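Side-chain contacts in glucose-1-phosphate uridylyltransferase (PDB 2UX8), which probably catalyses the transfer of a uridylyl group from UTP to alpha-D-glucose 1-phosphate, yielding UDP-glucose and diphosphate: residues Lys37-Val42 with Pro46-Ala51; Glu61-Val66 with Thr101-Gly106; Asp76-Ala81 with Ile108-Gln113; Ala86-Arg91 with Leu95-Gly100. All blocks are in the same frame, centred on the assembly; numbering follows the deposited sequence.

Interaction 1 (Lys37-Val42 with Pro46-Ala51); sequences KEMLPV and PLIQYA
In the nucleotidyltransferase (GT-A type) fold, the first turn of helix 47-57 docks on the loop after strand 16-21: L47 and I48 present their backbone N-H groups to carbonyls of L40 and E38. L47 N donates to L40 O at 3.1 Å, with 153° at the hydrogen, and I48 N to E38 O at 3.2 Å, with 160°. First-turn amides lack an acceptor within their own helix, and here the loop supplies it. P46, at the N-cap position, sits opposite P41 in a single backbone bridge with the two CA atoms 4.1 Å apart.

Side chains close the remaining surface. M39 bends at chi2 and chi3, which curls its thioether back over the helix start: SD lies 3.5 Å from I48 CD1 and runs alongside P46, pointing the same way as the proline. L47 splits its two methyls, CD1 lying beside K37 O at 3.6 Å while CD2 meets V42 CG2 at 3.9 Å. L74 of helix 72-77 packs on E38, M39 and I48, and K37 NZ forms a salt bridge with D141. The L47 side chain is about 8 Å from that of D142, which binds glucose 1-phosphate, so the contact lies near the sugar pocket without belonging to it. At the far end V42 crosses Y50 at about a right angle, its CB set obliquely to the ring and 3.6 Å from Y50 CE1.

Interaction 2 (Glu61-Val66 with Thr101-Gly106); sequences EQMIFV and TRLKPG
M63 lays its CG against CD2 of L103 at 3.8 Å, the two side chains crossing at about a right angle. The contact belongs to the beta-alpha-beta crossover of the nucleotidyltransferase fold, in which strand 62-67 is followed by helices and then by its parallel neighbour, strand 108-112; residues 101-106 are the loop leading into that second strand. M63 also packs on V52 and A55 of helix 47-57, so L103 adds a wall from the loop side. Q114 NE2 of the third subunit is hydrogen-bonded to L103 O.

The polar half is made by Q62. Its CG stands opposite the backbone N (chi1 172°) and the chain then turns at chi2, which brings the amide round to G106 although the side chain sets out away from it. NE2 donates to G106 O at 3.2 Å, in the plane of that carbonyl but with a bent 139° at the hydrogen; the acceptor itself lies 21° out of the glutamine amide plane. Through this bond the Q62 amide ties loop to strand, and a weak bond from Q62 NE2 to M63 O, 3.4 Å long, gives the same nitrogen a second carbonyl.

Interaction 3 (Asp76-Ala81 with Ile108-Gln113); sequences DHFDIA and IAYVRQ
F78 and I108 have the nearest CA atoms of the two segments, 8.2 Å apart, a spacing too wide for backbone pairing and bridged instead by side chains. The contact sits inside the beta-alpha-beta crossover of the nucleotidyltransferase fold: F78 lies in the loop just beyond helix 72-77, while I108 and Y110 project from one face of strand 108-112, the neighbour of strand 62-67.

I108 does most of the touching with one methyl. Its CG1 stands opposite the carbonyl carbon (chi1 -65°) and the chain runs on extended, so CD1 reaches furthest from the strand and comes within 3.7 Å of both F78 CB and F78 CD2. The methyl approaches the phenyl ring obliquely, and the two side chains cross at about a right angle. On the helix side, H77 CD2 lies over the centre of a face of the same ring, 3.5 Å above its plane, and H77 NE2 is hydrogen-bonded to Q49 OE1. F65 meets the F78 ring edge-to-face.

Beyond the packing, strand 108-112 is an interface element: A109, Y110 and V111 form an antiparallel ladder with a strand of the third subunit, and R112 makes salt bridges to D76 and D79 of that subunit. Y110 closes the inner contact more loosely, its OH 4.1 Å from F78 CB.

Interaction 4 (Ala86-Arg91 with Leu95-Gly100); sequences ATMAAR and LDVLDG
Apolar packing is the whole of the direct contact between M88, in the last turns of helix 82-89, and L95 and V97 in the loop beyond it. M88 SD meets L95 CD2 at 3.9 Å, and M88 CE meets V97 CG1 at 4.0 Å. The thioether reaches both because the shaft of the methionine is straight at chi2 (-177°) and turns only at chi3 (89°): sulfur stops beside the leucine while the terminal methyl swings to the valine. M88 runs at a slant to L95 and nearly perpendicular to V97. M88 is buried, whereas L95 lies at the exposed margin.

Backbone hydrogen bonds work inside each segment. Just past the helix, A90 N donates to A86 O at 3.0 Å. The other segment has a 3-10 turn at residues 96-98, with L98 N bonded to L95 O and D99 N to D96 O, both at 2.9 Å.

Side-chain polar bonds occur next to the packing but do not cross it. T87 OG1 bonds to E83 O one turn back, S94 OG accepts from D96 N, and T101 OG1 is bonded to L98 O.

Across the assembly, L29 of the second subunit packs on M88, V97 and L98, so part of this apolar cluster is completed by another chain. Within its own chain the contact lies in the connection from helix 82-89 to strand 108-112, its centre about 27 Å from the centre of the chain, and is joined back to helix 47-57 by the bond from Q49 NE2 to G100 O.

How the interactions relate
Interactions 2 and 3 are the closest pair, their centres about 7 Å apart: strands 62-67 and 108-112 are adjacent in the sheet, and the segments of the two interactions alternate along the chain. Interaction 1 lies about 14 Å from interaction 3, centre to centre, and touches it directly, I48 CD1 being 3.6 Å from F78 CE1. Q49 reaches toward three contacts at once, with T101, H77 and G100 around its amide. Interaction 4 is nested within the chain loops closed by interactions 2 and 3, yet its centre is about 20 Å from each of the others. Interaction 1 is the one near bound glucose 1-phosphate, about 9 Å from the K37 side chain; the others lie away from the known binding sites.

Interaction 1 (Lys37-Val42 with Pro46-Ala51)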
loop_
_atom_site.group_PDB
_atom_site.type_symbol
_atom_site.label_atom_id
_atom_site.label_comp_id
_atom_site.label_asym_id
_atom_site.label_seq_id
_atom_site.Cartn_x
_atom_site.Cartn_y
_atom_site.Cartn_z
ATOM N N LYS C 37 2.921 3.163 -14.782
ATOM C CA LYS C 37 3.225 3.865 -16.016
ATOM C C LYS C 37 2.211 4.987 -16.223
ATOM O O LYS C 37 2.547 6.076 -16.679
ATOM C CB LYS C 37 3.144 2.851 -17.156
ATOM C CG LYS C 37 2.942 3.424 -18.526
ATOM C CD LYS C 37 4.196 4.078 -19.036
ATOM C CE LYS C 37 4.024 4.487 -20.485
ATOM N NZ LYS C 37 3.764 3.320 -21.392
ATOM N N GLU C 38 0.967 4.702 -15.862
ATOM C CA GLU C 38 -0.119 5.651 -16.018
ATOM C C GLU C 38 0.041 6.886 -15.145
ATOM O O GLU C 38 -0.692 7.861 -15.294
ATOM C CB GLU C 38 -1.457 4.971 -15.706
ATOM C CG GLU C 38 -1.782 3.745 -16.560
ATOM C CD GLU C 38 -1.248 2.439 -15.976
ATOM O OE1 GLU C 38 -0.898 2.419 -14.784
ATOM O OE2 GLU C 38 -1.197 1.422 -16.702
ATOM N N MET C 39 0.998 6.841 -14.229
ATOM C CA MET C 39 1.231 7.955 -13.333
ATOM C C MET C 39 2.371 8.851 -13.789
ATOM O O MET C 39 2.628 9.877 -13.168
ATOM C CB MET C 39 1.519 7.447 -11.930
ATOM C CG MET C 39 0.349 6.811 -11.246
ATOM S SD MET C 39 -0.939 7.993 -10.970
ATOM C CE MET C 39 -0.217 8.989 -9.714
ATOM N N LEU C 40 3.064 8.470 -14.860
ATOM C CA LEU C 40 4.146 9.312 -15.356
ATOM C C LEU C 40 3.523 10.645 -15.720
ATOM O O LEU C 40 2.436 10.705 -16.299
ATOM C CB LEU C 40 4.840 8.694 -16.572
ATOM C CG LEU C 40 5.645 7.419 -16.298
ATOM C CD1 LEU C 40 6.514 7.097 -17.499
ATOM C CD2 LEU C 40 6.520 7.613 -15.081
ATOM N N PRO C 41 4.197 11.737 -15.368
ATOM C CA PRO C 41 3.679 13.079 -15.654
ATOM C C PRO C 41 4.004 13.697 -16.993
ATOM O O PRO C 41 5.118 13.548 -17.497
ATOM C CB PRO C 41 4.270 13.913 -14.528
ATOM C CG PRO C 41 5.648 13.283 -14.376
ATOM C CD PRO C 41 5.385 11.789 -14.497
ATOM N N VAL C 42 3.026 14.381 -17.579
ATOM C CA VAL C 42 3.338 15.075 -18.792
ATOM C C VAL C 42 3.843 16.457 -18.416
ATOM O O VAL C 42 4.536 17.000 -19.152
ATOM C CB VAL C 42 2.197 15.176 -19.806
ATOM C CG1 VAL C 42 2.543 16.223 -20.854
ATOM C CG2 VAL C 42 2.043 13.844 -20.522
ATOM N N PRO C 46 -0.473 13.459 -14.232
ATOM C CA PRO C 46 -0.188 12.101 -14.696
ATOM C C PRO C 46 -1.075 11.748 -15.882
ATOM O O PRO C 46 -2.192 12.255 -15.992
ATOM C CB PRO C 46 -0.511 11.251 -13.475
ATOM C CG PRO C 46 -1.619 12.027 -12.808
ATOM C CD PRO C 46 -1.128 13.441 -12.912
ATOM N N LEU C 47 -0.585 10.873 -16.755
ATOM C CA LEU C 47 -1.335 10.427 -17.925
ATOM C C LEU C 47 -2.821 10.131 -17.681
ATOM O O LEU C 47 -3.656 10.576 -18.462
ATOM C CB LEU C 47 -0.651 9.201 -18.530
ATOM C CG LEU C 47 0.711 9.488 -19.165
ATOM C CD1 LEU C 47 1.452 8.197 -19.418
ATOM C CD2 LEU C 47 0.507 10.260 -20.457
ATOM N N ILE C 48 -3.173 9.392 -16.626
ATOM C CA ILE C 48 -4.598 9.114 -16.381
ATOM C C ILE C 48 -5.389 10.368 -16.086
ATOM O O ILE C 48 -6.577 10.438 -16.416
ATOM C CB ILE C 48 -4.867 8.210 -15.173
ATOM C CG1 ILE C 48 -3.582 7.992 -14.407
ATOM C CG2 ILE C 48 -5.572 6.937 -15.602
ATOM C CD1 ILE C 48 -3.794 8.104 -12.931
ATOM N N GLN C 49 -4.751 11.339 -15.429
ATOM C CA GLN C 49 -5.434 12.582 -15.111
ATOM C C GLN C 49 -5.934 13.191 -16.422
ATOM O O GLN C 49 -7.121 13.514 -16.544
ATOM C CB GLN C 49 -4.498 13.546 -14.390
ATOM C CG GLN C 49 -5.185 14.805 -13.915
ATOM C CD GLN C 49 -6.337 14.513 -12.995
ATOM O OE1 GLN C 49 -6.142 14.070 -11.868
ATOM N NE2 GLN C 49 -7.557 14.752 -13.472
ATOM N N TYR C 50 -5.049 13.315 -17.409
ATOM C CA TYR C 50 -5.447 13.871 -18.699
ATOM C C TYR C 50 -6.605 13.088 -19.282
ATOM O O TYR C 50 -7.577 13.664 -19.781
ATOM C CB TYR C 50 -4.298 13.839 -19.695
ATOM C CG TYR C 50 -3.272 14.911 -19.461
ATOM C CD1 TYR C 50 -2.105 14.635 -18.749
ATOM C CD2 TYR C 50 -3.473 16.216 -19.930
ATOM C CE1 TYR C 50 -1.162 15.621 -18.504
ATOM C CE2 TYR C 50 -2.530 17.214 -19.689
ATOM C CZ TYR C 50 -1.374 16.901 -18.970
ATOM O OH TYR C 50 -0.417 17.848 -18.704
ATOM N N ALA C 51 -6.489 11.770 -19.209
ATOM C CA ALA C 51 -7.498 10.877 -19.733
ATOM C C ALA C 51 -8.869 11.035 -19.079
ATOM O O ALA C 51 -9.892 11.029 -19.778
ATOM C CB ALA C 51 -7.017 9.448 -19.606
#

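Interaction 2 (Glu61-Val66 with Thr101-Gly106)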
loop_
_atom_site.group_PDB
_atom_site.type_symbol
_atom_site.label_atom_id
_atom_site.label_comp_id
_atom_site.label_asym_id
_atom_site.label_seq_id
_atom_site.Cartn_x
_atom_site.Cartn_y
_atom_site.Cartn_z
ATOM N N GLU C 61 -19.845 10.285 -16.700
ATOM C CA GLU C 61 -19.927 10.451 -15.255
ATOM C C GLU C 61 -19.574 9.243 -14.403
ATOM O O GLU C 61 -19.787 9.254 -13.199
ATOM C CB GLU C 61 -21.311 10.956 -14.855
ATOM C CG GLU C 61 -22.441 10.077 -15.303
ATOM C CD GLU C 61 -23.796 10.675 -14.996
ATOM O OE1 GLU C 61 -23.986 11.882 -15.229
ATOM O OE2 GLU C 61 -24.682 9.938 -14.534
ATOM N N GLN C 62 -19.029 8.202 -15.010
ATOM C CA GLN C 62 -18.650 7.017 -14.255
ATOM C C GLN C 62 -17.367 6.430 -14.840
ATOM O O GLN C 62 -17.376 5.805 -15.903
ATOM C CB GLN C 62 -19.789 5.981 -14.279
ATOM C CG GLN C 62 -19.446 4.603 -13.692
ATOM C CD GLN C 62 -19.392 4.582 -12.175
ATOM O OE1 GLN C 62 -20.410 4.756 -11.504
ATOM N NE2 GLN C 62 -18.201 4.366 -11.627
ATOM N N MET C 63 -16.256 6.664 -14.149
ATOM C CA MET C 63 -14.964 6.140 -14.578
ATOM C C MET C 63 -14.771 4.776 -13.935
ATOM O O MET C 63 -14.949 4.625 -12.723
ATOM C CB MET C 63 -13.833 7.040 -14.105
ATOM C CG MET C 63 -14.125 8.488 -14.257
ATOM S SD MET C 63 -14.484 8.858 -15.959
ATOM C CE MET C 63 -13.340 10.084 -16.235
ATOM N N ILE C 64 -14.435 3.769 -14.728
ATOM C CA ILE C 64 -14.197 2.467 -14.139
ATOM C C ILE C 64 -12.802 2.025 -14.546
ATOM O O ILE C 64 -12.508 1.801 -15.715
ATOM C CB ILE C 64 -15.333 1.435 -14.489
ATOM C CG1 ILE C 64 -14.769 0.230 -15.217
ATOM C CG2 ILE C 64 -16.452 2.099 -15.270
ATOM C CD1 ILE C 64 -14.501 -0.932 -14.303
ATOM N N PHE C 65 -11.925 1.984 -13.546
ATOM C CA PHE C 65 -10.523 1.598 -13.711
ATOM C C PHE C 65 -10.342 0.104 -13.529
ATOM O O PHE C 65 -10.765 -0.449 -12.517
ATOM C CB PHE C 65 -9.625 2.267 -12.653
ATOM C CG PHE C 65 -9.404 3.740 -12.845
ATOM C CD1 PHE C 65 -10.221 4.499 -13.676
ATOM C CD2 PHE C 65 -8.392 4.386 -12.141
ATOM C CE1 PHE C 65 -10.034 5.875 -13.794
ATOM C CE2 PHE C 65 -8.206 5.771 -12.259
ATOM C CZ PHE C 65 -9.030 6.506 -13.085
ATOM N N VAL C 66 -9.723 -0.553 -14.500
ATOM C CA VAL C 66 -9.438 -1.974 -14.356
ATOM C C VAL C 66 -7.922 -1.994 -14.119
ATOM O O VAL C 66 -7.129 -1.814 -15.043
ATOM C CB VAL C 66 -9.907 -2.788 -15.608
ATOM C CG1 VAL C 66 -10.239 -1.867 -16.714
ATOM C CG2 VAL C 66 -8.868 -3.804 -16.023
ATOM N N THR C 101 -9.158 16.519 -9.665
ATOM C CA THR C 101 -8.467 15.316 -9.241
ATOM C C THR C 101 -9.392 14.463 -8.411
ATOM O O THR C 101 -9.079 13.321 -8.103
ATOM C CB THR C 101 -7.230 15.604 -8.382
ATOM O OG1 THR C 101 -7.616 16.323 -7.209
ATOM C CG2 THR C 101 -6.221 16.404 -9.154
ATOM N N ARG C 102 -10.539 15.010 -8.042
ATOM C CA ARG C 102 -11.461 14.240 -7.237
ATOM C C ARG C 102 -12.862 14.366 -7.782
ATOM O O ARG C 102 -13.346 15.469 -7.997
ATOM C CB ARG C 102 -11.424 14.737 -5.803
ATOM C CG ARG C 102 -11.814 13.705 -4.791
ATOM C CD ARG C 102 -11.977 14.370 -3.457
ATOM N NE ARG C 102 -13.158 15.221 -3.455
ATOM C CZ ARG C 102 -13.382 16.188 -2.577
ATOM N NH1 ARG C 102 -12.503 16.440 -1.624
ATOM N NH2 ARG C 102 -14.494 16.899 -2.647
ATOM N N LEU C 103 -13.505 13.230 -8.019
ATOM C CA LEU C 103 -14.868 13.228 -8.521
ATOM C C LEU C 103 -15.821 12.940 -7.371
ATOM O O LEU C 103 -15.392 12.767 -6.229
ATOM C CB LEU C 103 -15.029 12.168 -9.612
ATOM C CG LEU C 103 -14.826 12.597 -11.073
ATOM C CD1 LEU C 103 -13.474 13.215 -11.282
ATOM C CD2 LEU C 103 -14.981 11.385 -11.965
ATOM N N LYS C 104 -17.112 12.908 -7.671
ATOM C CA LYS C 104 -18.122 12.610 -6.665
ATOM C C LYS C 104 -17.921 11.172 -6.201
ATOM O O LYS C 104 -17.527 10.305 -6.990
ATOM C CB LYS C 104 -19.506 12.738 -7.276
ATOM C CG LYS C 104 -20.360 13.814 -6.688
ATOM C CD LYS C 104 -21.573 14.014 -7.559
ATOM C CE LYS C 104 -22.562 14.957 -6.925
ATOM N NZ LYS C 104 -23.643 15.293 -7.887
ATOM N N PRO C 105 -18.182 10.891 -4.915
ATOM C CA PRO C 105 -18.007 9.522 -4.420
ATOM C C PRO C 105 -18.808 8.525 -5.259
ATOM O O PRO C 105 -19.983 8.750 -5.556
ATOM C CB PRO C 105 -18.502 9.611 -2.979
ATOM C CG PRO C 105 -18.143 11.012 -2.598
ATOM C CD PRO C 105 -18.552 11.802 -3.819
ATOM N N GLY C 106 -18.162 7.431 -5.650
ATOM C CA GLY C 106 -18.827 6.428 -6.458
ATOM C C GLY C 106 -18.599 6.581 -7.951
ATOM O O GLY C 106 -18.763 5.618 -8.700
#

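Interaction 3 (Asp76-Ala81 with Ile108-Gln113)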
loop_
_atom_site.group_PDB
_atom_site.type_symbol
_atom_site.label_atom_id
_atom_site.label_comp_id
_atom_site.label_asym_id
_atom_site.label_seq_id
_atom_site.Cartn_x
_atom_site.Cartn_y
_atom_site.Cartn_z
ATOM N N ASP C 76 -5.163 6.477 -4.899
ATOM C CA ASP C 76 -5.000 7.590 -3.986
ATOM C C ASP C 76 -5.082 8.928 -4.692
ATOM O O ASP C 76 -5.594 9.905 -4.140
ATOM C CB ASP C 76 -3.670 7.470 -3.260
ATOM C CG ASP C 76 -3.593 6.229 -2.409
ATOM O OD1 ASP C 76 -4.637 5.835 -1.856
ATOM O OD2 ASP C 76 -2.497 5.651 -2.279
ATOM N N HIS C 77 -4.582 8.961 -5.920
ATOM C CA HIS C 77 -4.593 10.183 -6.695
ATOM C C HIS C 77 -5.994 10.773 -6.862
ATOM O O HIS C 77 -6.147 11.989 -6.919
ATOM C CB HIS C 77 -3.986 9.936 -8.073
ATOM C CG HIS C 77 -3.957 11.157 -8.933
ATOM N ND1 HIS C 77 -2.968 12.113 -8.832
ATOM C CD2 HIS C 77 -4.831 11.613 -9.861
ATOM C CE1 HIS C 77 -3.234 13.106 -9.662
ATOM N NE2 HIS C 77 -4.359 12.829 -10.296
ATOM N N PHE C 78 -7.009 9.917 -6.939
ATOM C CA PHE C 78 -8.368 10.399 -7.132
ATOM C C PHE C 78 -9.214 10.403 -5.878
ATOM O O PHE C 78 -10.437 10.321 -5.939
ATOM C CB PHE C 78 -9.072 9.591 -8.224
ATOM C CG PHE C 78 -8.470 9.765 -9.587
ATOM C CD1 PHE C 78 -7.468 8.917 -10.037
ATOM C CD2 PHE C 78 -8.888 10.803 -10.416
ATOM C CE1 PHE C 78 -6.881 9.098 -11.298
ATOM C CE2 PHE C 78 -8.312 10.996 -11.672
ATOM C CZ PHE C 78 -7.305 10.140 -12.115
ATOM N N ASP C 79 -8.563 10.511 -4.732
ATOM C CA ASP C 79 -9.277 10.544 -3.469
ATOM C C ASP C 79 -8.779 11.796 -2.747
ATOM O O ASP C 79 -7.909 12.503 -3.249
ATOM C CB ASP C 79 -8.948 9.267 -2.677
ATOM C CG ASP C 79 -9.956 8.978 -1.576
ATOM O OD1 ASP C 79 -10.970 9.701 -1.474
ATOM O OD2 ASP C 79 -9.735 8.015 -0.813
ATOM N N ILE C 80 -9.329 12.089 -1.583
ATOM C CA ILE C 80 -8.876 13.249 -0.840
ATOM C C ILE C 80 -7.495 12.971 -0.253
ATOM O O ILE C 80 -7.274 11.937 0.377
ATOM C CB ILE C 80 -9.852 13.571 0.284
ATOM C CG1 ILE C 80 -11.206 13.932 -0.326
ATOM C CG2 ILE C 80 -9.293 14.674 1.156
ATOM C CD1 ILE C 80 -12.286 14.203 0.679
ATOM N N ALA C 81 -6.563 13.886 -0.491
ATOM C CA ALA C 81 -5.208 13.761 0.027
ATOM C C ALA C 81 -5.249 14.528 1.340
ATOM O O ALA C 81 -4.796 15.674 1.438
ATOM C CB ALA C 81 -4.227 14.391 -0.935
ATOM N N ILE C 108 -15.923 6.787 -9.483
ATOM C CA ILE C 108 -14.715 6.102 -9.905
ATOM C C ILE C 108 -14.706 4.750 -9.226
ATOM O O ILE C 108 -14.663 4.668 -8.008
ATOM C CB ILE C 108 -13.450 6.861 -9.518
ATOM C CG1 ILE C 108 -13.404 8.200 -10.274
ATOM C CG2 ILE C 108 -12.236 6.001 -9.825
ATOM C CD1 ILE C 108 -12.054 8.872 -10.294
ATOM N N ALA C 109 -14.771 3.689 -10.022
ATOM C CA ALA C 109 -14.789 2.340 -9.488
ATOM C C ALA C 109 -13.566 1.584 -9.975
ATOM O O ALA C 109 -13.097 1.810 -11.090
ATOM C CB ALA C 109 -16.057 1.637 -9.922
ATOM N N TYR C 110 -13.044 0.700 -9.126
ATOM C CA TYR C 110 -11.868 -0.101 -9.462
ATOM C C TYR C 110 -12.167 -1.590 -9.426
ATOM O O TYR C 110 -12.929 -2.057 -8.577
ATOM C CB TYR C 110 -10.719 0.131 -8.475
ATOM C CG TYR C 110 -10.331 1.559 -8.251
ATOM C CD1 TYR C 110 -11.079 2.380 -7.416
ATOM C CD2 TYR C 110 -9.211 2.099 -8.880
ATOM C CE1 TYR C 110 -10.719 3.720 -7.211
ATOM C CE2 TYR C 110 -8.840 3.434 -8.685
ATOM C CZ TYR C 110 -9.597 4.239 -7.850
ATOM O OH TYR C 110 -9.223 5.551 -7.643
ATOM N N VAL C 111 -11.558 -2.328 -10.348
ATOM C CA VAL C 111 -11.694 -3.774 -10.384
ATOM C C VAL C 111 -10.341 -4.322 -10.784
ATOM O O VAL C 111 -9.710 -3.819 -11.711
ATOM C CB VAL C 111 -12.752 -4.257 -11.382
ATOM C CG1 VAL C 111 -14.095 -3.725 -10.970
ATOM C CG2 VAL C 111 -12.398 -3.833 -12.795
ATOM N N ARG C 112 -9.881 -5.337 -10.062
ATOM C CA ARG C 112 -8.586 -5.942 -10.336
ATOM C C ARG C 112 -8.653 -6.894 -11.516
ATOM O O ARG C 112 -9.545 -7.737 -11.599
ATOM C CB ARG C 112 -8.089 -6.685 -9.095
ATOM C CG ARG C 112 -7.896 -5.792 -7.891
ATOM C CD ARG C 112 -6.696 -4.876 -8.071
ATOM N NE ARG C 112 -5.518 -5.379 -7.371
ATOM C CZ ARG C 112 -5.081 -4.912 -6.202
ATOM N NH1 ARG C 112 -5.727 -3.920 -5.600
ATOM N NH2 ARG C 112 -4.004 -5.438 -5.631
ATOM N N GLN C 113 -7.700 -6.754 -12.425
ATOM C CA GLN C 113 -7.638 -7.585 -13.616
ATOM C C GLN C 113 -7.154 -8.979 -13.260
ATOM O O GLN C 113 -7.461 -9.953 -13.951
ATOM C CB GLN C 113 -6.690 -6.966 -14.623
ATOM C CG GLN C 113 -6.661 -7.689 -15.924
ATOM C CD GLN C 113 -5.535 -7.224 -16.810
ATOM O OE1 GLN C 113 -4.418 -6.990 -16.340
ATOM N NE2 GLN C 113 -5.809 -7.106 -18.105
#

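Interaction 4 (Ala86-Arg91 with Leu95-Gly100)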
loop_
_atom_site.group_PDB
_atom_site.type_symbol
_atom_site.label_atom_id
_atom_site.label_comp_id
_atom_site.label_asym_id
_atom_site.label_seq_id
_atom_site.Cartn_x
_atom_site.Cartn_y
_atom_site.Cartn_z
ATOM N N ALA C 86 -4.377 19.627 4.237
ATOM C CA ALA C 86 -4.231 20.270 5.538
ATOM C C ALA C 86 -2.978 21.124 5.518
ATOM O O ALA C 86 -2.989 22.273 5.952
ATOM C CB ALA C 86 -4.134 19.230 6.633
ATOM N N THR C 87 -1.896 20.555 5.000
ATOM C CA THR C 87 -0.623 21.259 4.908
ATOM C C THR C 87 -0.758 22.540 4.094
ATOM O O THR C 87 -0.242 23.585 4.467
ATOM C CB THR C 87 0.435 20.401 4.214
ATOM O OG1 THR C 87 0.641 19.207 4.961
ATOM C CG2 THR C 87 1.741 21.147 4.102
ATOM N N MET C 88 -1.435 22.445 2.960
ATOM C CA MET C 88 -1.620 23.599 2.097
ATOM C C MET C 88 -2.443 24.679 2.761
ATOM O O MET C 88 -2.131 25.862 2.653
ATOM C CB MET C 88 -2.294 23.182 0.800
ATOM C CG MET C 88 -1.404 22.368 -0.100
ATOM S SD MET C 88 -2.234 21.985 -1.625
ATOM C CE MET C 88 -1.774 23.417 -2.616
ATOM N N ALA C 89 -3.509 24.268 3.434
ATOM C CA ALA C 89 -4.366 25.204 4.138
ATOM C C ALA C 89 -3.533 25.935 5.195
ATOM O O ALA C 89 -3.702 27.126 5.413
ATOM C CB ALA C 89 -5.514 24.457 4.792
ATOM N N ALA C 90 -2.626 25.209 5.839
ATOM C CA ALA C 90 -1.764 25.781 6.869
ATOM C C ALA C 90 -0.748 26.724 6.252
ATOM O O ALA C 90 0.099 27.277 6.941
ATOM C CB ALA C 90 -1.038 24.664 7.618
ATOM N N ARG C 91 -0.834 26.903 4.942
ATOM C CA ARG C 91 0.092 27.766 4.224
ATOM C C ARG C 91 -0.656 28.710 3.309
ATOM O O ARG C 91 -0.066 29.304 2.405
ATOM C CB ARG C 91 1.032 26.936 3.363
ATOM C CG ARG C 91 1.876 25.984 4.144
ATOM C CD ARG C 91 2.778 25.197 3.231
ATOM N NE ARG C 91 3.698 24.381 4.010
ATOM C CZ ARG C 91 4.574 23.530 3.487
ATOM N NH1 ARG C 91 4.658 23.373 2.172
ATOM N NH2 ARG C 91 5.373 22.840 4.289
ATOM N N LEU C 95 -6.380 25.298 -3.041
ATOM C CA LEU C 95 -6.560 23.915 -3.468
ATOM C C LEU C 95 -7.017 23.837 -4.916
ATOM O O LEU C 95 -7.318 22.755 -5.414
ATOM C CB LEU C 95 -7.618 23.214 -2.617
ATOM C CG LEU C 95 -7.396 23.005 -1.117
ATOM C CD1 LEU C 95 -8.560 22.222 -0.569
ATOM C CD2 LEU C 95 -6.092 22.261 -0.853
ATOM N N ASP C 96 -7.092 24.978 -5.588
ATOM C CA ASP C 96 -7.533 25.008 -6.978
ATOM C C ASP C 96 -6.664 24.126 -7.861
ATOM O O ASP C 96 -7.127 23.564 -8.855
ATOM C CB ASP C 96 -7.502 26.439 -7.521
ATOM C CG ASP C 96 -8.653 27.278 -7.014
ATOM O OD1 ASP C 96 -9.435 26.770 -6.183
ATOM O OD2 ASP C 96 -8.776 28.446 -7.448
ATOM N N VAL C 97 -5.399 24.005 -7.485
ATOM C CA VAL C 97 -4.447 23.219 -8.247
ATOM C C VAL C 97 -4.846 21.745 -8.305
ATOM O O VAL C 97 -4.350 20.986 -9.140
ATOM C CB VAL C 97 -3.041 23.366 -7.637
ATOM C CG1 VAL C 97 -2.962 22.646 -6.311
ATOM C CG2 VAL C 97 -2.013 22.846 -8.582
ATOM N N LEU C 98 -5.761 21.351 -7.425
ATOM C CA LEU C 98 -6.236 19.974 -7.346
ATOM C C LEU C 98 -7.604 19.795 -8.002
ATOM O O LEU C 98 -8.173 18.704 -7.989
ATOM C CB LEU C 98 -6.319 19.543 -5.866
ATOM C CG LEU C 98 -5.168 18.808 -5.162
ATOM C CD1 LEU C 98 -3.850 19.161 -5.745
ATOM C CD2 LEU C 98 -5.166 19.156 -3.719
ATOM N N ASP C 99 -8.138 20.874 -8.561
ATOM C CA ASP C 99 -9.446 20.845 -9.204
ATOM C C ASP C 99 -9.513 19.784 -10.279
ATOM O O ASP C 99 -8.737 19.815 -11.222
ATOM C CB ASP C 99 -9.740 22.200 -9.839
ATOM C CG ASP C 99 -10.593 23.087 -8.960
ATOM O OD1 ASP C 99 -10.748 22.805 -7.747
ATOM O OD2 ASP C 99 -11.108 24.086 -9.497
ATOM N N GLY C 100 -10.444 18.850 -10.149
ATOM C CA GLY C 100 -10.560 17.816 -11.159
ATOM C C GLY C 100 -9.859 16.522 -10.792
ATOM O O GLY C 100 -9.945 15.532 -11.518
#